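Local coordinates for sensor protein PfeS (Pseudomonas aeruginosa, PDB 3KYZ) that acts as the sensor kinase of the PfeR/PfeS two-component system, may activate PfeR by phosphorylation, and is represented here by its sensor domain, predicted to be periplasmic, at residues 24-29 and 51-56; 32-37 and 103-108. All blocks are in the same frame, centred on the assembly; numbering follows the deposited sequence.

Helical run 17-53 carries 24-29, 32-37 and the start of 51-56, and the two contacts illustrate how one long helical region can be held to itself and to a sheet. Contact 1 ties its first arm to its last turn through polar groups; contact 2 sets its middle against the loop that leaves strand 100-104. Their centres lie about 13 Å apart, with contact 1 nearer the centre of the chain. They meet directly where Ala27 CB packs at 3.3 Å from Ile103 CG2 and Arg28 CA at 3.7 Å from Pro106 CG. A formic acid, probably from the crystallisation liquor, sits about 4 Å from the Tyr26 side chain. The kinase part of PfeS lies outside this domain.

Contact 1: 24-29 and 51-56; sequences ADYARQ and AKEDTW
The Tyr26 ring is met by Lys52 NZ and Glu53 OE2 at its edge, both near the ring plane, and the Glu53 carboxylate is turned 77° against it. The phenol oxygen plays two roles: Tyr26 OH donates to Glu53 OE2 at 2.8 Å, and OE2 receives it on its anti lone pair, away from the other carboxylate oxygen; Tyr26 OH also accepts from Lys52 NZ at 3.0 Å. A positive nitrogen on its acceptor side would tend to strengthen the phenol as a donor. Lys52 arrives as a fully extended chain that also lays its CE 3.3 Å from Tyr26 OH. Glu53, by contrast, folds at its second torsion (chi2 -73°), which brings OE2 to the hydroxyl and 3.5 Å from Tyr26 CE2.

Segment 24-29 lies in the first arm of helical run 17-53, and 51-56 begins in its last residues and runs on into a loop. The run must fold back on itself as a helical hairpin, since Tyr26 CA and Glu53 CA are just 10.9 Å apart despite the long helical path between them. In this Cache-clan sensor domain the hairpin packs against a three-stranded antiparallel sheet. Tyr26 reaches that sheet through Leu114, touches Leu49 on the returning arm and meets the Tyr22 ring edge-to-face. Glu53 is buried, but its charge has a second partner, a salt bridge from OE1 to Arg121. Asp54, the next residue, has left helical backbone angles and has positive phi. On 24-29 itself, Gln29 NE2 reaches Asp25 OD2 at 2.7 Å, while Arg28 grips OD1 side-on through NE and NH2.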
# COMPACT_ATOMS: atom_id res chain seq x y z
N ALA A 24 11.25 4.16 14.80
CA ALA A 24 12.19 3.26 14.14
C ALA A 24 12.67 2.17 15.10
O ALA A 24 12.88 1.03 14.70
CB ALA A 24 13.37 4.03 13.56
N ASP A 25 12.83 2.52 16.37
CA ASP A 25 13.26 1.52 17.34
C ASP A 25 12.21 0.42 17.48
O ASP A 25 12.56 -0.75 17.67
CB ASP A 25 13.58 2.16 18.69
CG ASP A 25 13.93 1.12 19.73
OD1 ASP A 25 15.10 0.70 19.78
OD2 ASP A 25 13.03 0.71 20.49
N TYR A 26 10.93 0.78 17.38
CA TYR A 26 9.88 -0.24 17.41
C TYR A 26 10.02 -1.22 16.25
O TYR A 26 9.76 -2.41 16.41
CB TYR A 26 8.49 0.39 17.37
CG TYR A 26 7.98 0.97 18.68
CD1 TYR A 26 8.21 0.32 19.90
CD2 TYR A 26 7.22 2.13 18.68
CE1 TYR A 26 7.71 0.84 21.08
CE2 TYR A 26 6.72 2.66 19.86
CZ TYR A 26 6.96 2.01 21.06
OH TYR A 26 6.45 2.53 22.22
N ALA A 27 10.43 -0.72 15.08
CA ALA A 27 10.63 -1.60 13.91
C ALA A 27 11.79 -2.57 14.14
O ALA A 27 11.72 -3.73 13.73
CB ALA A 27 10.84 -0.79 12.63
N ARG A 28 12.84 -2.08 14.80
CA ARG A 28 13.96 -2.94 15.18
C ARG A 28 13.48 -4.03 16.14
O ARG A 28 13.82 -5.21 15.98
CB ARG A 28 15.08 -2.12 15.83
CG ARG A 28 16.27 -2.96 16.28
CD ARG A 28 17.17 -2.23 17.26
NE ARG A 28 16.45 -1.76 18.45
CZ ARG A 28 16.15 -2.52 19.50
NH1 ARG A 28 16.49 -3.80 19.52
NH2 ARG A 28 15.50 -2.00 20.54
N GLN A 29 12.68 -3.64 17.14
CA GLN A 29 12.12 -4.60 18.09
C GLN A 29 11.19 -5.59 17.39
O GLN A 29 11.19 -6.78 17.71
CB GLN A 29 11.33 -3.90 19.19
CG GLN A 29 12.14 -3.02 20.11
CD GLN A 29 11.28 -2.46 21.22
OE1 GLN A 29 10.46 -3.18 21.81
NE2 GLN A 29 11.44 -1.18 21.51
N ALA A 51 -1.38 -2.31 22.29
CA ALA A 51 -1.90 -1.95 23.60
C ALA A 51 -1.13 -0.77 24.19
O ALA A 51 -1.72 0.15 24.76
CB ALA A 51 -1.86 -3.14 24.54
N LYS A 52 0.19 -0.81 24.07
CA LYS A 52 1.02 0.24 24.64
C LYS A 52 0.71 1.60 24.03
O LYS A 52 0.56 2.58 24.75
CB LYS A 52 2.50 -0.08 24.44
CG LYS A 52 3.41 0.97 25.05
CD LYS A 52 4.88 0.72 24.75
CE LYS A 52 5.75 1.80 25.36
NZ LYS A 52 7.15 1.62 24.96
N GLU A 53 0.61 1.65 22.70
CA GLU A 53 0.45 2.91 21.99
C GLU A 53 -1.00 3.22 21.65
O GLU A 53 -1.29 4.23 21.01
CB GLU A 53 1.30 2.91 20.72
CG GLU A 53 2.80 2.97 20.98
CD GLU A 53 3.27 4.33 21.46
OE1 GLU A 53 2.45 5.29 21.48
OE2 GLU A 53 4.46 4.45 21.82
N ASP A 54 -1.90 2.33 22.06
CA ASP A 54 -3.33 2.50 21.84
C ASP A 54 -3.60 2.83 20.37
O ASP A 54 -4.27 3.82 20.05
CB ASP A 54 -3.89 3.60 22.75
CG ASP A 54 -5.41 3.65 22.74
OD1 ASP A 54 -6.04 2.62 22.42
OD2 ASP A 54 -5.97 4.73 23.06
N THR A 55 -3.08 2.00 19.48
CA THR A 55 -3.18 2.27 18.06
C THR A 55 -3.06 0.97 17.27
O THR A 55 -2.54 -0.04 17.78
CB THR A 55 -2.11 3.27 17.60
OG1 THR A 55 -2.45 3.78 16.31
CG2 THR A 55 -0.73 2.62 17.55
N TRP A 56 -3.53 0.99 16.03
CA TRP A 56 -3.43 -0.18 15.18
C TRP A 56 -1.98 -0.46 14.78
O TRP A 56 -1.24 0.45 14.42
CB TRP A 56 -4.31 -0.03 13.93
CG TRP A 56 -4.37 -1.28 13.11
CD1 TRP A 56 -5.15 -2.38 13.33
CD2 TRP A 56 -3.61 -1.57 11.92
NE1 TRP A 56 -4.93 -3.33 12.36
CE2 TRP A 56 -3.99 -2.86 11.48
CE3 TRP A 56 -2.66 -0.86 11.19
CZ2 TRP A 56 -3.45 -3.45 10.34
CZ3 TRP A 56 -2.13 -1.44 10.06
CH2 TRP A 56 -2.52 -2.72 9.64

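Contact 2: 32-37 and 103-108; sequences DAWRRE and IEFPGH
Trp34 swings its CG opposite the backbone nitrogen (chi1 163°), and Phe105 sets its own CG beside the nitrogen and opposite the carbonyl carbon (chi1 -76°); together these rotations bring two aromatic side chains from separate elements into touch. The approach is narrow. Phe105 CE2 does the touching on its side, lying 3.9 Å from Trp34 CD1 and 4.2 Å from both CG and CB of the same tryptophan, so the phenyl ring of Phe105 meets the five-membered ring of the indole near its root. The side chains cross at about a right angle, while the ring planes are inclined by 35° and the two ring centroids stand 5.8 Å apart, an oblique pairing with no hydrogen bond across the segments.

Phe105 follows strand 100-104 in the hairpin that this strand makes with its antiparallel neighbour 113-117. Ile103 pairs through its backbone with Leu114, and Phe105 with Gly112, so the phenylalanine sits at the start of the connecting loop with its ring directed at helical run 17-53. That loop and helix are joined by polar bonds too: Glu31 accepts from the backbone nitrogens of Gly107 and His108, one carboxylate oxygen for each. Leu67, from another loop, touches both Trp34 and Phe105 and adds an aliphatic neighbour to the aromatic pair. Along the helix, Asp32 OD2 forms a salt bridge with Arg28 one turn earlier, whereas an end-on grip of Asp32 OD1 by Arg35 is doubtful, because that arginine is modelled in two conformers.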
# COMPACT_ATOMS: atom_id res chain seq x y z
N ASP A 32 13.28 -8.09 15.57
CA ASP A 32 13.92 -8.99 16.53
C ASP A 32 12.92 -10.07 16.98
O ASP A 32 13.28 -11.24 17.11
CB ASP A 32 14.43 -8.22 17.75
CG ASP A 32 15.68 -7.40 17.46
OD1 ASP A 32 16.29 -7.55 16.38
OD2 ASP A 32 16.07 -6.60 18.34
N ALA A 33 11.68 -9.66 17.23
CA ALA A 33 10.65 -10.61 17.66
C ALA A 33 10.36 -11.65 16.57
O ALA A 33 10.28 -12.85 16.84
CB ALA A 33 9.37 -9.86 18.06
N TRP A 34 10.23 -11.17 15.34
CA TRP A 34 10.05 -12.05 14.18
C TRP A 34 11.22 -13.02 14.03
O TRP A 34 11.03 -14.23 13.87
CB TRP A 34 9.87 -11.22 12.90
CG TRP A 34 10.10 -12.03 11.62
CD1 TRP A 34 11.15 -11.91 10.75
CD2 TRP A 34 9.25 -13.06 11.10
NE1 TRP A 34 11.01 -12.82 9.72
CE2 TRP A 34 9.85 -13.53 9.91
CE3 TRP A 34 8.05 -13.63 11.53
CZ2 TRP A 34 9.29 -14.55 9.14
CZ3 TRP A 34 7.49 -14.64 10.77
CH2 TRP A 34 8.11 -15.10 9.59
N ARG A 35 12.44 -12.50 14.09
CA ARG A 35 13.63 -13.33 13.93
C ARG A 35 13.75 -14.39 15.02
O ARG A 35 14.10 -15.54 14.75
CB ARG A 35 14.89 -12.45 13.91
CG ARG A 35 16.19 -13.20 13.65
CD ARG A 35 17.38 -12.26 13.59
NE ARG A 35 17.71 -11.70 14.90
CZ ARG A 35 17.47 -10.44 15.26
NH1 ARG A 35 16.91 -9.59 14.40
NH2 ARG A 35 17.80 -10.02 16.47
N ARG A 36 13.48 -14.01 16.26
CA ARG A 36 13.66 -14.91 17.40
C ARG A 36 12.57 -15.98 17.50
O ARG A 36 12.85 -17.14 17.84
CB ARG A 36 13.69 -14.12 18.72
CG ARG A 36 14.86 -13.17 18.89
CD ARG A 36 14.87 -12.58 20.30
NE ARG A 36 13.56 -12.05 20.67
CZ ARG A 36 13.26 -10.75 20.72
NH1 ARG A 36 12.04 -10.37 21.06
NH2 ARG A 36 14.19 -9.85 20.45
N GLU A 37 11.33 -15.59 17.23
CA GLU A 37 10.21 -16.48 17.48
C GLU A 37 9.22 -16.67 16.32
O GLU A 37 8.22 -17.36 16.48
CB GLU A 37 9.43 -16.02 18.71
CG GLU A 37 10.23 -16.09 20.00
CD GLU A 37 9.50 -15.42 21.15
OE1 GLU A 37 8.29 -15.67 21.32
OE2 GLU A 37 10.13 -14.63 21.87
N ILE A 103 7.47 1.21 8.27
CA ILE A 103 8.86 1.23 8.73
C ILE A 103 9.52 -0.12 8.47
O ILE A 103 9.20 -1.12 9.12
CB ILE A 103 8.96 1.57 10.24
CG1 ILE A 103 8.07 2.76 10.62
CG2 ILE A 103 10.43 1.82 10.62
CD1 ILE A 103 7.84 2.91 12.13
N GLU A 104 10.45 -0.15 7.53
CA GLU A 104 11.11 -1.39 7.15
C GLU A 104 11.82 -2.03 8.33
O GLU A 104 12.35 -1.33 9.20
CB GLU A 104 12.12 -1.13 6.03
CG GLU A 104 13.35 -0.33 6.49
CD GLU A 104 14.36 -0.07 5.38
OE1 GLU A 104 14.01 -0.24 4.20
OE2 GLU A 104 15.51 0.32 5.68
N PHE A 105 11.84 -3.35 8.37
CA PHE A 105 12.75 -4.04 9.28
C PHE A 105 14.17 -3.56 8.96
O PHE A 105 14.58 -3.60 7.79
CB PHE A 105 12.67 -5.56 9.08
CG PHE A 105 11.44 -6.20 9.67
CD1 PHE A 105 10.50 -5.47 10.37
CD2 PHE A 105 11.23 -7.56 9.51
CE1 PHE A 105 9.38 -6.09 10.92
CE2 PHE A 105 10.13 -8.19 10.04
CZ PHE A 105 9.20 -7.46 10.75
N PRO A 106 14.93 -3.11 9.97
CA PRO A 106 16.22 -2.48 9.65
C PRO A 106 17.31 -3.46 9.19
O PRO A 106 18.11 -3.10 8.31
CB PRO A 106 16.61 -1.81 10.97
CG PRO A 106 15.89 -2.60 12.04
CD PRO A 106 14.56 -2.95 11.39
N GLY A 107 17.35 -4.66 9.76
CA GLY A 107 18.39 -5.61 9.39
C GLY A 107 18.17 -6.22 8.02
O GLY A 107 19.09 -6.31 7.20
N HIS A 108 16.95 -6.66 7.77
CA HIS A 108 16.60 -7.28 6.50
C HIS A 108 15.25 -6.76 6.04
O HIS A 108 14.22 -7.38 6.28
CB HIS A 108 16.58 -8.81 6.65
CG HIS A 108 17.93 -9.40 6.91
ND1 HIS A 108 18.88 -9.56 5.92
CD2 HIS A 108 18.49 -9.87 8.05
CE1 HIS A 108 19.96 -10.10 6.44
NE2 HIS A 108 19.75 -10.30 7.73